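Local structure of deacetylase EF_0837 (Enterococcus faecalis, 2ICS) at residues Ile183-His188 with Lys205-Thr210; Phe242-Gly247 with Met264-Ile269; Glu198-Met203 with Trp233-Lys238. The protein is a two-zinc esterase of the amidohydrolase (TIM-barrel) type that deacetylates acetyl-(R)-mandelate in vitro, though with very low efficiency. All coordinates share one frame; numbering follows the deposited sequence.

Contacts 1 and 2 lie in the wall of one TIM barrel near the zinc site, contact 3 on its outer side. The first two are buried and rest on neighbouring parallel strands, 208-210 and 241-243, which meet through L209 O with D243 N and through T210 OG1 with D243 OD2. Contact 1 is regular strand pairing that ends at a zinc ligand; contact 2 has a single bridge, with as many backbone bonds, and adds a serine-aspartate bond and a Met-aromatic contact. Contact 3 joins helices 196-202 and 230-237: a small apolar touch is buried against the strands of contact 1, while an exposed lysine spans the outer rim. Y236 and M264 bring contacts 2 and 3 together.

Contact 1. Residues Ile183-His188 with Lys205-Thr210; sequences IPLMVH and KGDVLT. With ZN (zinc ion), chain C; ADE (adenine), chain D.
V187 bonds to the partner strand through both its N-H and its C=O: its N-H runs almost straight onto V208 O at 2.6 Å, and its own O accepts from T210 N at 2.9 Å. Before it, V208 N binds L185 O at 2.9 Å, completing the alternation expected of parallel strands. The chain then delivers H188 to the metal, with ND1 2.1 Å from the zinc ion; H211 and the carbamate of K154 bind the same ion, as do adenine N6 and a water. S158 OG bonds H188 NE2 and so fixes the rotation of the imidazole. T210 serves the site from the second shell. Its OG1, anti to the backbone N (chi1 -163°), bonds D243 and the zinc ligand H60, while CG2 turns back to lie 3.5 Å from V187 O.

On this same face the long, flexible selenomethionine M186 crosses obliquely to V208 and T210 and touches both. SE rests 3.9 Å from T210 CB, and a bend at chi3 (-84°) brings CE to 4.0 Å from V208 CG1. Valine and threonine, branched at CB, suit the extended backbone here. Where the strands begin, a water joins L185 N to D207 OD1. D207 OD2 takes the backbone N-H of E204 and a salt bridge from K174, and OD1 has Q177 NE2 besides the water, so the buried carboxylate has partners for both oxygens.

The pair is the start and finish of a beta-alpha-beta unit whose helix is 196-202. M186, H188, V208 and T210 face the barrel interior and its zinc centre; V187 and L209 point outward, V187 against L170 of helix 168-178 and both against M203, while strands 156-157 and 241-243 flank the pair.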
loop_
_atom_site.group_PDB
_atom_site.type_symbol
_atom_site.label_atom_id
_atom_site.label_comp_id
_atom_site.label_asym_id
_atom_site.label_seq_id
_atom_site.Cartn_x
_atom_site.Cartn_y
_atom_site.Cartn_z
ATOM N N ILE A 183 10.953 9.065 -10.909
ATOM C CA ILE A 183 10.131 8.956 -9.718
ATOM C C ILE A 183 9.178 7.770 -9.903
ATOM O O ILE A 183 8.747 7.477 -11.017
ATOM C CB ILE A 183 9.348 10.267 -9.481
ATOM C CG1 ILE A 183 8.638 10.215 -8.129
ATOM C CG2 ILE A 183 8.373 10.505 -10.619
ATOM C CD1 ILE A 183 8.200 11.573 -7.622
ATOM N N PRO A 184 8.864 7.052 -8.816
ATOM C CA PRO A 184 7.962 5.897 -8.912
ATOM C C PRO A 184 6.605 6.211 -9.526
ATOM O O PRO A 184 6.017 7.263 -9.273
ATOM C CB PRO A 184 7.849 5.428 -7.465
ATOM C CG PRO A 184 9.216 5.744 -6.920
ATOM C CD PRO A 184 9.450 7.145 -7.465
ATOM N N LEU A 185 6.117 5.278 -10.332
ATOM C CA LEU A 185 4.829 5.414 -10.997
ATOM C C LEU A 185 3.905 4.260 -10.615
ATOM O O LEU A 185 4.305 3.102 -10.696
ATOM C CB LEU A 185 5.023 5.400 -12.519
ATOM C CG LEU A 185 3.779 5.098 -13.363
ATOM C CD1 LEU A 185 2.803 6.256 -13.284
ATOM C CD2 LEU A 185 4.182 4.851 -14.808
HETATM N N MSE A 186 2.685 4.572 -10.184
HETATM C CA MSE A 186 1.717 3.525 -9.858
HETATM C C MSE A 186 0.656 3.517 -10.959
HETATM O O MSE A 186 0.110 4.563 -11.306
HETATM C CB MSE A 186 1.030 3.780 -8.512
HETATM C CG MSE A 186 -0.032 2.718 -8.206
HETATM SE SE MSE A 186 -0.916 2.840 -6.486
HETATM C CE MSE A 186 0.405 1.914 -5.414
ATOM N N VAL A 187 0.370 2.342 -11.507
ATOM C CA VAL A 187 -0.616 2.225 -12.573
ATOM C C VAL A 187 -1.825 1.407 -12.151
ATOM O O VAL A 187 -1.714 0.261 -11.726
ATOM C CB VAL A 187 -0.007 1.578 -13.848
ATOM C CG1 VAL A 187 -1.064 1.454 -14.941
ATOM C CG2 VAL A 187 1.154 2.421 -14.346
ATOM N N HIS A 188 -2.989 2.024 -12.262
ATOM C CA HIS A 188 -4.243 1.378 -11.929
ATOM C C HIS A 188 -4.791 0.774 -13.217
ATOM O O HIS A 188 -4.710 1.384 -14.286
ATOM C CB HIS A 188 -5.189 2.431 -11.304
ATOM C CG HIS A 188 -6.626 2.348 -11.740
ATOM N ND1 HIS A 188 -7.649 2.506 -10.831
ATOM C CD2 HIS A 188 -7.150 2.226 -12.989
ATOM C CE1 HIS A 188 -8.762 2.483 -11.541
ATOM N NE2 HIS A 188 -8.512 2.317 -12.851
ATOM N N LYS A 205 10.420 -2.360 -15.109
ATOM C CA LYS A 205 10.757 -2.814 -13.769
ATOM C C LYS A 205 10.700 -1.598 -12.853
ATOM O O LYS A 205 11.217 -0.535 -13.198
ATOM C CB LYS A 205 12.168 -3.402 -13.741
ATOM C CG LYS A 205 12.622 -3.822 -12.352
ATOM C CD LYS A 205 14.076 -4.270 -12.349
ATOM C CE LYS A 205 14.526 -4.652 -10.946
ATOM N NZ LYS A 205 15.961 -5.060 -10.902
ATOM N N GLY A 206 10.062 -1.748 -11.695
ATOM C CA GLY A 206 9.965 -0.633 -10.771
ATOM C C GLY A 206 8.610 0.045 -10.817
ATOM O O GLY A 206 8.185 0.654 -9.833
ATOM N N ASP A 207 7.936 -0.032 -11.963
ATOM C CA ASP A 207 6.612 0.564 -12.091
ATOM C C ASP A 207 5.678 -0.336 -11.300
ATOM O O ASP A 207 5.771 -1.562 -11.379
ATOM C CB ASP A 207 6.171 0.629 -13.560
ATOM C CG ASP A 207 6.961 1.657 -14.369
ATOM O OD1 ASP A 207 7.380 2.685 -13.790
ATOM O OD2 ASP A 207 7.148 1.443 -15.590
ATOM N N VAL A 208 4.777 0.271 -10.538
ATOM C CA VAL A 208 3.856 -0.487 -9.710
ATOM C C VAL A 208 2.498 -0.683 -10.362
ATOM O O VAL A 208 1.808 0.279 -10.694
ATOM C CB VAL A 208 3.671 0.208 -8.331
ATOM C CG1 VAL A 208 2.791 -0.646 -7.426
ATOM C CG2 VAL A 208 5.034 0.449 -7.677
ATOM N N LEU A 209 2.124 -1.945 -10.545
ATOM C CA LEU A 209 0.840 -2.302 -11.134
ATOM C C LEU A 209 -0.118 -2.597 -9.984
ATOM O O LEU A 209 -0.006 -3.645 -9.349
ATOM C CB LEU A 209 0.996 -3.558 -11.994
ATOM C CG LEU A 209 -0.272 -4.108 -12.643
ATOM C CD1 LEU A 209 -0.625 -3.216 -13.819
ATOM C CD2 LEU A 209 -0.063 -5.550 -13.104
ATOM N N THR A 210 -1.050 -1.690 -9.698
ATOM C CA THR A 210 -1.978 -1.933 -8.599
ATOM C C THR A 210 -3.261 -2.595 -9.131
ATOM O O THR A 210 -3.524 -2.569 -10.338
ATOM C CB THR A 210 -2.257 -0.614 -7.808
ATOM O OG1 THR A 210 -2.841 -0.922 -6.534
ATOM C CG2 THR A 210 -3.165 0.312 -8.591
HETATM ZN ZN ZN C . -7.782 2.417 -8.717
HETATM N N9 ADE D . -13.954 2.638 -11.354
HETATM C C8 ADE D . -12.987 1.794 -11.826
HETATM N N7 ADE D . -11.950 1.804 -11.034
HETATM C C5 ADE D . -12.180 2.653 -10.004
HETATM C C6 ADE D . -11.446 3.076 -8.856
HETATM N N6 ADE D . -10.178 2.580 -8.608
HETATM N N1 ADE D . -12.016 3.972 -8.015
HETATM C C2 ADE D . -13.247 4.467 -8.234
HETATM N N3 ADE D . -13.967 4.096 -9.299
HETATM C C4 ADE D . -13.480 3.206 -10.196
HETATM O O HOH W 1 8.466 3.448 -10.777
HETATM O O HOH W 2 -8.270 2.364 -6.536
#

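Contact 2. Residues Phe242-Gly247 with Met264-Ile269; sequences FDIGHG and MKAASI
I244 sets its flexible end against two apolar neighbours of the facing segment. With chi2 at -65°, CD1 comes to 3.6 Å from A266 CB, a methyl small enough to let the backbones close in, while CG1 lies 4.1 Å from I269 CG1. L293 of helix 286-296 touches both isoleucines, and F213 packs against I244 and A266, extending this apolar patch. At the other end, F242 and M264 make a Met-aromatic contact, their side chains crossing at about a right angle. The selenium sits 3.9 Å from F242 CE2, its direction from the ring centre 58° off the ring normal, an oblique approach. The unbranched methionine chain, here carrying selenium in place of sulfur, bends at its end to lie by the ring, which also takes Y236 edge-to-face.

In the TIM barrel, strand 241-243 is followed by helix 253-261 and then by residues 264-269, which return beside it. They form no regular strand, yet they lead to the zinc ligand D272, consistent with the place of the eighth barrel strand in amidohydrolases.

The backbone pairing is correspondingly brief. F242 O accepts two bonds, from A267 N at 2.9 Å in the carbonyl plane and from S268 N at 3.3 Å, tilted somewhat out of it. One step on, I244 N gives its hydrogen to S268 O at 3.0 Å. Serine, with its short hydroxyl arm, can reach the adjacent acid: chi1 of 52° holds OG between the backbone N and the carbonyl carbon, and OG donates to the anti lone pair of D243 OD1 at 2.7 Å. The other oxygen, D243 OD2, is bonded to the hydroxyl of S270, whose OG also accepts from G245 N.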
loop_
_atom_site.group_PDB
_atom_site.type_symbol
_atom_site.label_atom_id
_atom_site.label_comp_id
_atom_site.label_asym_id
_atom_site.label_seq_id
_atom_site.Cartn_x
_atom_site.Cartn_y
_atom_site.Cartn_z
ATOM N N PHE A 242 3.710 -6.039 -8.755
ATOM C CA PHE A 242 2.287 -6.322 -8.597
ATOM C C PHE A 242 1.800 -5.922 -7.203
ATOM O O PHE A 242 2.229 -6.484 -6.193
ATOM C CB PHE A 242 2.018 -7.808 -8.839
ATOM C CG PHE A 242 1.990 -8.200 -10.298
ATOM C CD1 PHE A 242 2.861 -7.617 -11.217
ATOM C CD2 PHE A 242 1.108 -9.179 -10.749
ATOM C CE1 PHE A 242 2.852 -8.004 -12.560
ATOM C CE2 PHE A 242 1.093 -9.574 -12.092
ATOM C CZ PHE A 242 1.964 -8.986 -12.996
ATOM N N ASP A 243 0.905 -4.941 -7.162
ATOM C CA ASP A 243 0.356 -4.430 -5.906
ATOM C C ASP A 243 -1.127 -4.798 -5.852
ATOM O O ASP A 243 -1.844 -4.620 -6.833
ATOM C CB ASP A 243 0.543 -2.908 -5.871
ATOM C CG ASP A 243 0.040 -2.273 -4.589
ATOM O OD1 ASP A 243 0.682 -2.438 -3.525
ATOM O OD2 ASP A 243 -1.005 -1.594 -4.655
ATOM N N ILE A 244 -1.581 -5.305 -4.710
ATOM C CA ILE A 244 -2.978 -5.712 -4.538
ATOM C C ILE A 244 -4.032 -4.613 -4.740
ATOM O O ILE A 244 -4.912 -4.754 -5.585
ATOM C CB ILE A 244 -3.211 -6.351 -3.140
ATOM C CG1 ILE A 244 -2.405 -7.648 -3.008
ATOM C CG2 ILE A 244 -4.701 -6.657 -2.941
ATOM C CD1 ILE A 244 -2.842 -8.750 -3.958
ATOM N N GLY A 245 -3.957 -3.533 -3.963
ATOM C CA GLY A 245 -4.938 -2.461 -4.082
ATOM C C GLY A 245 -6.356 -3.022 -4.102
ATOM O O GLY A 245 -7.137 -2.700 -4.994
ATOM N N HIS A 246 -6.684 -3.848 -3.108
ATOM C CA HIS A 246 -7.989 -4.516 -3.012
ATOM C C HIS A 246 -9.170 -3.716 -3.541
ATOM O O HIS A 246 -9.788 -4.096 -4.538
ATOM C CB HIS A 246 -8.276 -4.942 -1.571
ATOM C CG HIS A 246 -9.427 -5.896 -1.446
ATOM N ND1 HIS A 246 -10.702 -5.580 -1.862
ATOM C CD2 HIS A 246 -9.489 -7.165 -0.974
ATOM C CE1 HIS A 246 -11.501 -6.612 -1.651
ATOM N NE2 HIS A 246 -10.791 -7.587 -1.114
ATOM N N GLY A 247 -9.496 -2.620 -2.861
ATOM C CA GLY A 247 -10.593 -1.782 -3.305
ATOM C C GLY A 247 -11.961 -2.442 -3.344
ATOM O O GLY A 247 -12.131 -3.621 -3.033
HETATM N N MSE A 264 2.845 -17.455 -8.850
HETATM C CA MSE A 264 2.869 -15.996 -8.877
HETATM C C MSE A 264 2.284 -15.400 -7.595
HETATM O O MSE A 264 1.196 -15.782 -7.170
HETATM C CB MSE A 264 2.078 -15.495 -10.089
HETATM C CG MSE A 264 2.006 -13.980 -10.220
HETATM SE SE MSE A 264 0.805 -13.443 -11.650
HETATM C CE MSE A 264 2.057 -13.457 -13.137
ATOM N N LYS A 265 3.012 -14.464 -6.990
ATOM C CA LYS A 265 2.577 -13.797 -5.760
ATOM C C LYS A 265 2.698 -12.283 -5.910
ATOM O O LYS A 265 3.570 -11.791 -6.633
ATOM C CB LYS A 265 3.441 -14.235 -4.569
ATOM C CG LYS A 265 3.375 -15.715 -4.245
ATOM C CD LYS A 265 4.274 -16.073 -3.060
ATOM C CE LYS A 265 4.190 -17.568 -2.757
ATOM N NZ LYS A 265 5.042 -17.985 -1.610
ATOM N N ALA A 266 1.828 -11.544 -5.225
ATOM C CA ALA A 266 1.888 -10.092 -5.285
ATOM C C ALA A 266 3.135 -9.640 -4.522
ATOM O O ALA A 266 3.524 -10.254 -3.527
ATOM C CB ALA A 266 0.636 -9.480 -4.662
ATOM N N ALA A 267 3.761 -8.572 -4.993
ATOM C CA ALA A 267 4.958 -8.046 -4.352
ATOM C C ALA A 267 4.585 -7.273 -3.094
ATOM O O ALA A 267 5.323 -7.272 -2.104
ATOM C CB ALA A 267 5.709 -7.136 -5.318
ATOM N N SER A 268 3.439 -6.601 -3.144
ATOM C CA SER A 268 2.971 -5.820 -2.011
ATOM C C SER A 268 1.459 -5.911 -1.857
ATOM O O SER A 268 0.715 -6.032 -2.840
ATOM C CB SER A 268 3.397 -4.350 -2.157
ATOM O OG SER A 268 3.013 -3.814 -3.413
ATOM N N ILE A 269 1.024 -5.850 -0.605
ATOM C CA ILE A 269 -0.380 -5.930 -0.256
ATOM C C ILE A 269 -0.878 -4.560 0.190
ATOM O O ILE A 269 -0.303 -3.940 1.083
ATOM C CB ILE A 269 -0.582 -6.968 0.872
ATOM C CG1 ILE A 269 -0.213 -8.359 0.352
ATOM C CG2 ILE A 269 -2.023 -6.954 1.376
ATOM C CD1 ILE A 269 -0.192 -9.412 1.427
#

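Contact 3. Residues Glu198-Met203 with Trp233-Lys238; sequences EILALM and WQAYNK
K238, at the C-terminal end of helix 230-237, reaches the carbonyls of L200, in the last turn of helix 196-202, and of M203 just beyond it; the two helices lie on the outside of the TIM barrel. From CB the chain leaves with CG between the backbone N and the carbonyl carbon (chi1 79°), then runs fully extended through CD, meeting the other segment first at CE. The tip makes two bonds, NZ donating to M203 O at 2.7 Å and to L200 O at 3.2 Å. CE is itself pressed to 2.9 Å from M203 O, so the detail at the lysine tip is to be read with caution. A long, flexible lysine suits this span, and its charge probably sits favourably at the negative end of the helix dipole.

Beneath the lysine, A235 offers its CB to L200. The leucine's CD2 lies 3.6 Å from that methyl and its CB 3.9 Å away, so a small residue facing a branched one lets the backbones approach to 6.0 Å between L200 CA and A235 CA. L200 also packs inward on L209, which ties the helix end to the strands below. L200 O itself takes two donors from opposite faces of its carbonyl plane: K238 NZ on one, and M203 N, 3.3 Å from that oxygen, on the other.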
loop_
_atom_site.group_PDB
_atom_site.type_symbol
_atom_site.label_atom_id
_atom_site.label_comp_id
_atom_site.label_asym_id
_atom_site.label_seq_id
_atom_site.Cartn_x
_atom_site.Cartn_y
_atom_site.Cartn_z
ATOM N N GLU A 198 -1.361 -3.782 -23.705
ATOM C CA GLU A 198 -0.863 -2.497 -24.175
ATOM C C GLU A 198 -0.301 -1.712 -22.988
ATOM O O GLU A 198 0.675 -0.986 -23.116
ATOM C CB GLU A 198 -2.008 -1.723 -24.841
ATOM C CG GLU A 198 -1.581 -0.525 -25.669
ATOM C CD GLU A 198 -2.754 0.134 -26.388
ATOM O OE1 GLU A 198 -2.513 1.090 -27.156
ATOM O OE2 GLU A 198 -3.912 -0.299 -26.182
ATOM N N ILE A 199 -0.934 -1.869 -21.832
ATOM C CA ILE A 199 -0.507 -1.196 -20.610
ATOM C C ILE A 199 0.786 -1.799 -20.075
ATOM O O ILE A 199 1.744 -1.082 -19.769
ATOM C CB ILE A 199 -1.586 -1.316 -19.514
ATOM C CG1 ILE A 199 -2.840 -0.553 -19.940
ATOM C CG2 ILE A 199 -1.059 -0.784 -18.194
ATOM C CD1 ILE A 199 -3.994 -0.684 -18.969
ATOM N N LEU A 200 0.802 -3.122 -19.958
ATOM C CA LEU A 200 1.962 -3.838 -19.447
ATOM C C LEU A 200 3.179 -3.641 -20.333
ATOM O O LEU A 200 4.311 -3.610 -19.847
ATOM C CB LEU A 200 1.643 -5.331 -19.316
ATOM C CG LEU A 200 0.623 -5.721 -18.237
ATOM C CD1 LEU A 200 0.310 -7.201 -18.331
ATOM C CD2 LEU A 200 1.176 -5.406 -16.862
ATOM N N ALA A 201 2.940 -3.493 -21.632
ATOM C CA ALA A 201 4.021 -3.303 -22.590
ATOM C C ALA A 201 4.802 -2.012 -22.349
ATOM O O ALA A 201 6.006 -1.954 -22.597
ATOM C CB ALA A 201 3.463 -3.313 -24.006
ATOM N N LEU A 202 4.123 -0.978 -21.865
ATOM C CA LEU A 202 4.786 0.298 -21.618
ATOM C C LEU A 202 5.422 0.421 -20.234
ATOM O O LEU A 202 6.263 1.289 -20.005
ATOM C CB LEU A 202 3.805 1.451 -21.839
ATOM C CG LEU A 202 3.524 1.856 -23.291
ATOM C CD1 LEU A 202 2.864 0.713 -24.050
ATOM C CD2 LEU A 202 2.626 3.089 -23.295
HETATM N N MSE A 203 5.031 -0.448 -19.312
HETATM C CA MSE A 203 5.586 -0.401 -17.962
HETATM C C MSE A 203 6.935 -1.109 -17.871
HETATM O O MSE A 203 7.202 -2.065 -18.598
HETATM C CB MSE A 203 4.596 -1.014 -16.967
HETATM C CG MSE A 203 3.281 -0.250 -16.892
HETATM SE SE MSE A 203 2.033 -0.985 -15.616
HETATM C CE MSE A 203 1.265 -2.344 -16.707
ATOM N N TRP A 233 2.596 -12.597 -17.277
ATOM C CA TRP A 233 3.758 -13.271 -16.708
ATOM C C TRP A 233 5.021 -12.551 -17.167
ATOM O O TRP A 233 5.978 -12.398 -16.409
ATOM C CB TRP A 233 3.816 -14.729 -17.165
ATOM C CG TRP A 233 3.329 -15.689 -16.136
ATOM C CD1 TRP A 233 2.150 -16.375 -16.142
ATOM C CD2 TRP A 233 3.995 -16.039 -14.920
ATOM N NE1 TRP A 233 2.038 -17.133 -14.997
ATOM C CE2 TRP A 233 3.158 -16.943 -14.229
ATOM C CE3 TRP A 233 5.219 -15.673 -14.343
ATOM C CZ2 TRP A 233 3.506 -17.489 -12.986
ATOM C CZ3 TRP A 233 5.566 -16.217 -13.102
ATOM C CH2 TRP A 233 4.710 -17.113 -12.441
ATOM N N GLN A 234 5.015 -12.109 -18.418
ATOM C CA GLN A 234 6.159 -11.406 -18.976
ATOM C C GLN A 234 6.447 -10.128 -18.200
ATOM O O GLN A 234 7.584 -9.876 -17.813
ATOM C CB GLN A 234 5.904 -11.091 -20.451
ATOM C CG GLN A 234 5.996 -12.317 -21.348
ATOM C CD GLN A 234 5.398 -12.089 -22.724
ATOM O OE1 GLN A 234 5.550 -11.017 -23.309
ATOM N NE2 GLN A 234 4.724 -13.105 -23.253
ATOM N N ALA A 235 5.414 -9.322 -17.971
ATOM C CA ALA A 235 5.577 -8.079 -17.229
ATOM C C ALA A 235 6.067 -8.415 -15.823
ATOM O O ALA A 235 6.958 -7.761 -15.286
ATOM C CB ALA A 235 4.245 -7.333 -17.164
ATOM N N TYR A 236 5.468 -9.442 -15.231
ATOM C CA TYR A 236 5.837 -9.897 -13.894
ATOM C C TYR A 236 7.308 -10.311 -13.890
ATOM O O TYR A 236 8.097 -9.865 -13.056
ATOM C CB TYR A 236 4.966 -11.093 -13.511
ATOM C CG TYR A 236 5.231 -11.673 -12.133
ATOM C CD1 TYR A 236 4.732 -11.057 -10.988
ATOM C CD2 TYR A 236 5.945 -12.867 -11.981
ATOM C CE1 TYR A 236 4.925 -11.615 -9.725
ATOM C CE2 TYR A 236 6.145 -13.435 -10.721
ATOM C CZ TYR A 236 5.626 -12.803 -9.596
ATOM O OH TYR A 236 5.775 -13.369 -8.352
ATOM N N ASN A 237 7.667 -11.164 -14.840
ATOM C CA ASN A 237 9.027 -11.663 -14.960
ATOM C C ASN A 237 10.050 -10.544 -15.169
ATOM O O ASN A 237 11.189 -10.662 -14.721
ATOM C CB ASN A 237 9.093 -12.681 -16.109
ATOM C CG ASN A 237 10.427 -13.411 -16.181
ATOM O OD1 ASN A 237 10.881 -14.006 -15.201
ATOM N ND2 ASN A 237 11.054 -13.380 -17.353
ATOM N N LYS A 238 9.649 -9.450 -15.819
ATOM C CA LYS A 238 10.578 -8.349 -16.067
ATOM C C LYS A 238 10.707 -7.347 -14.918
ATOM O O LYS A 238 11.443 -6.366 -15.024
ATOM C CB LYS A 238 10.222 -7.615 -17.370
ATOM C CG LYS A 238 9.075 -6.616 -17.299
ATOM C CD LYS A 238 8.806 -6.018 -18.691
ATOM C CE LYS A 238 7.697 -4.969 -18.668
ATOM N NZ LYS A 238 7.379 -4.407 -20.023
#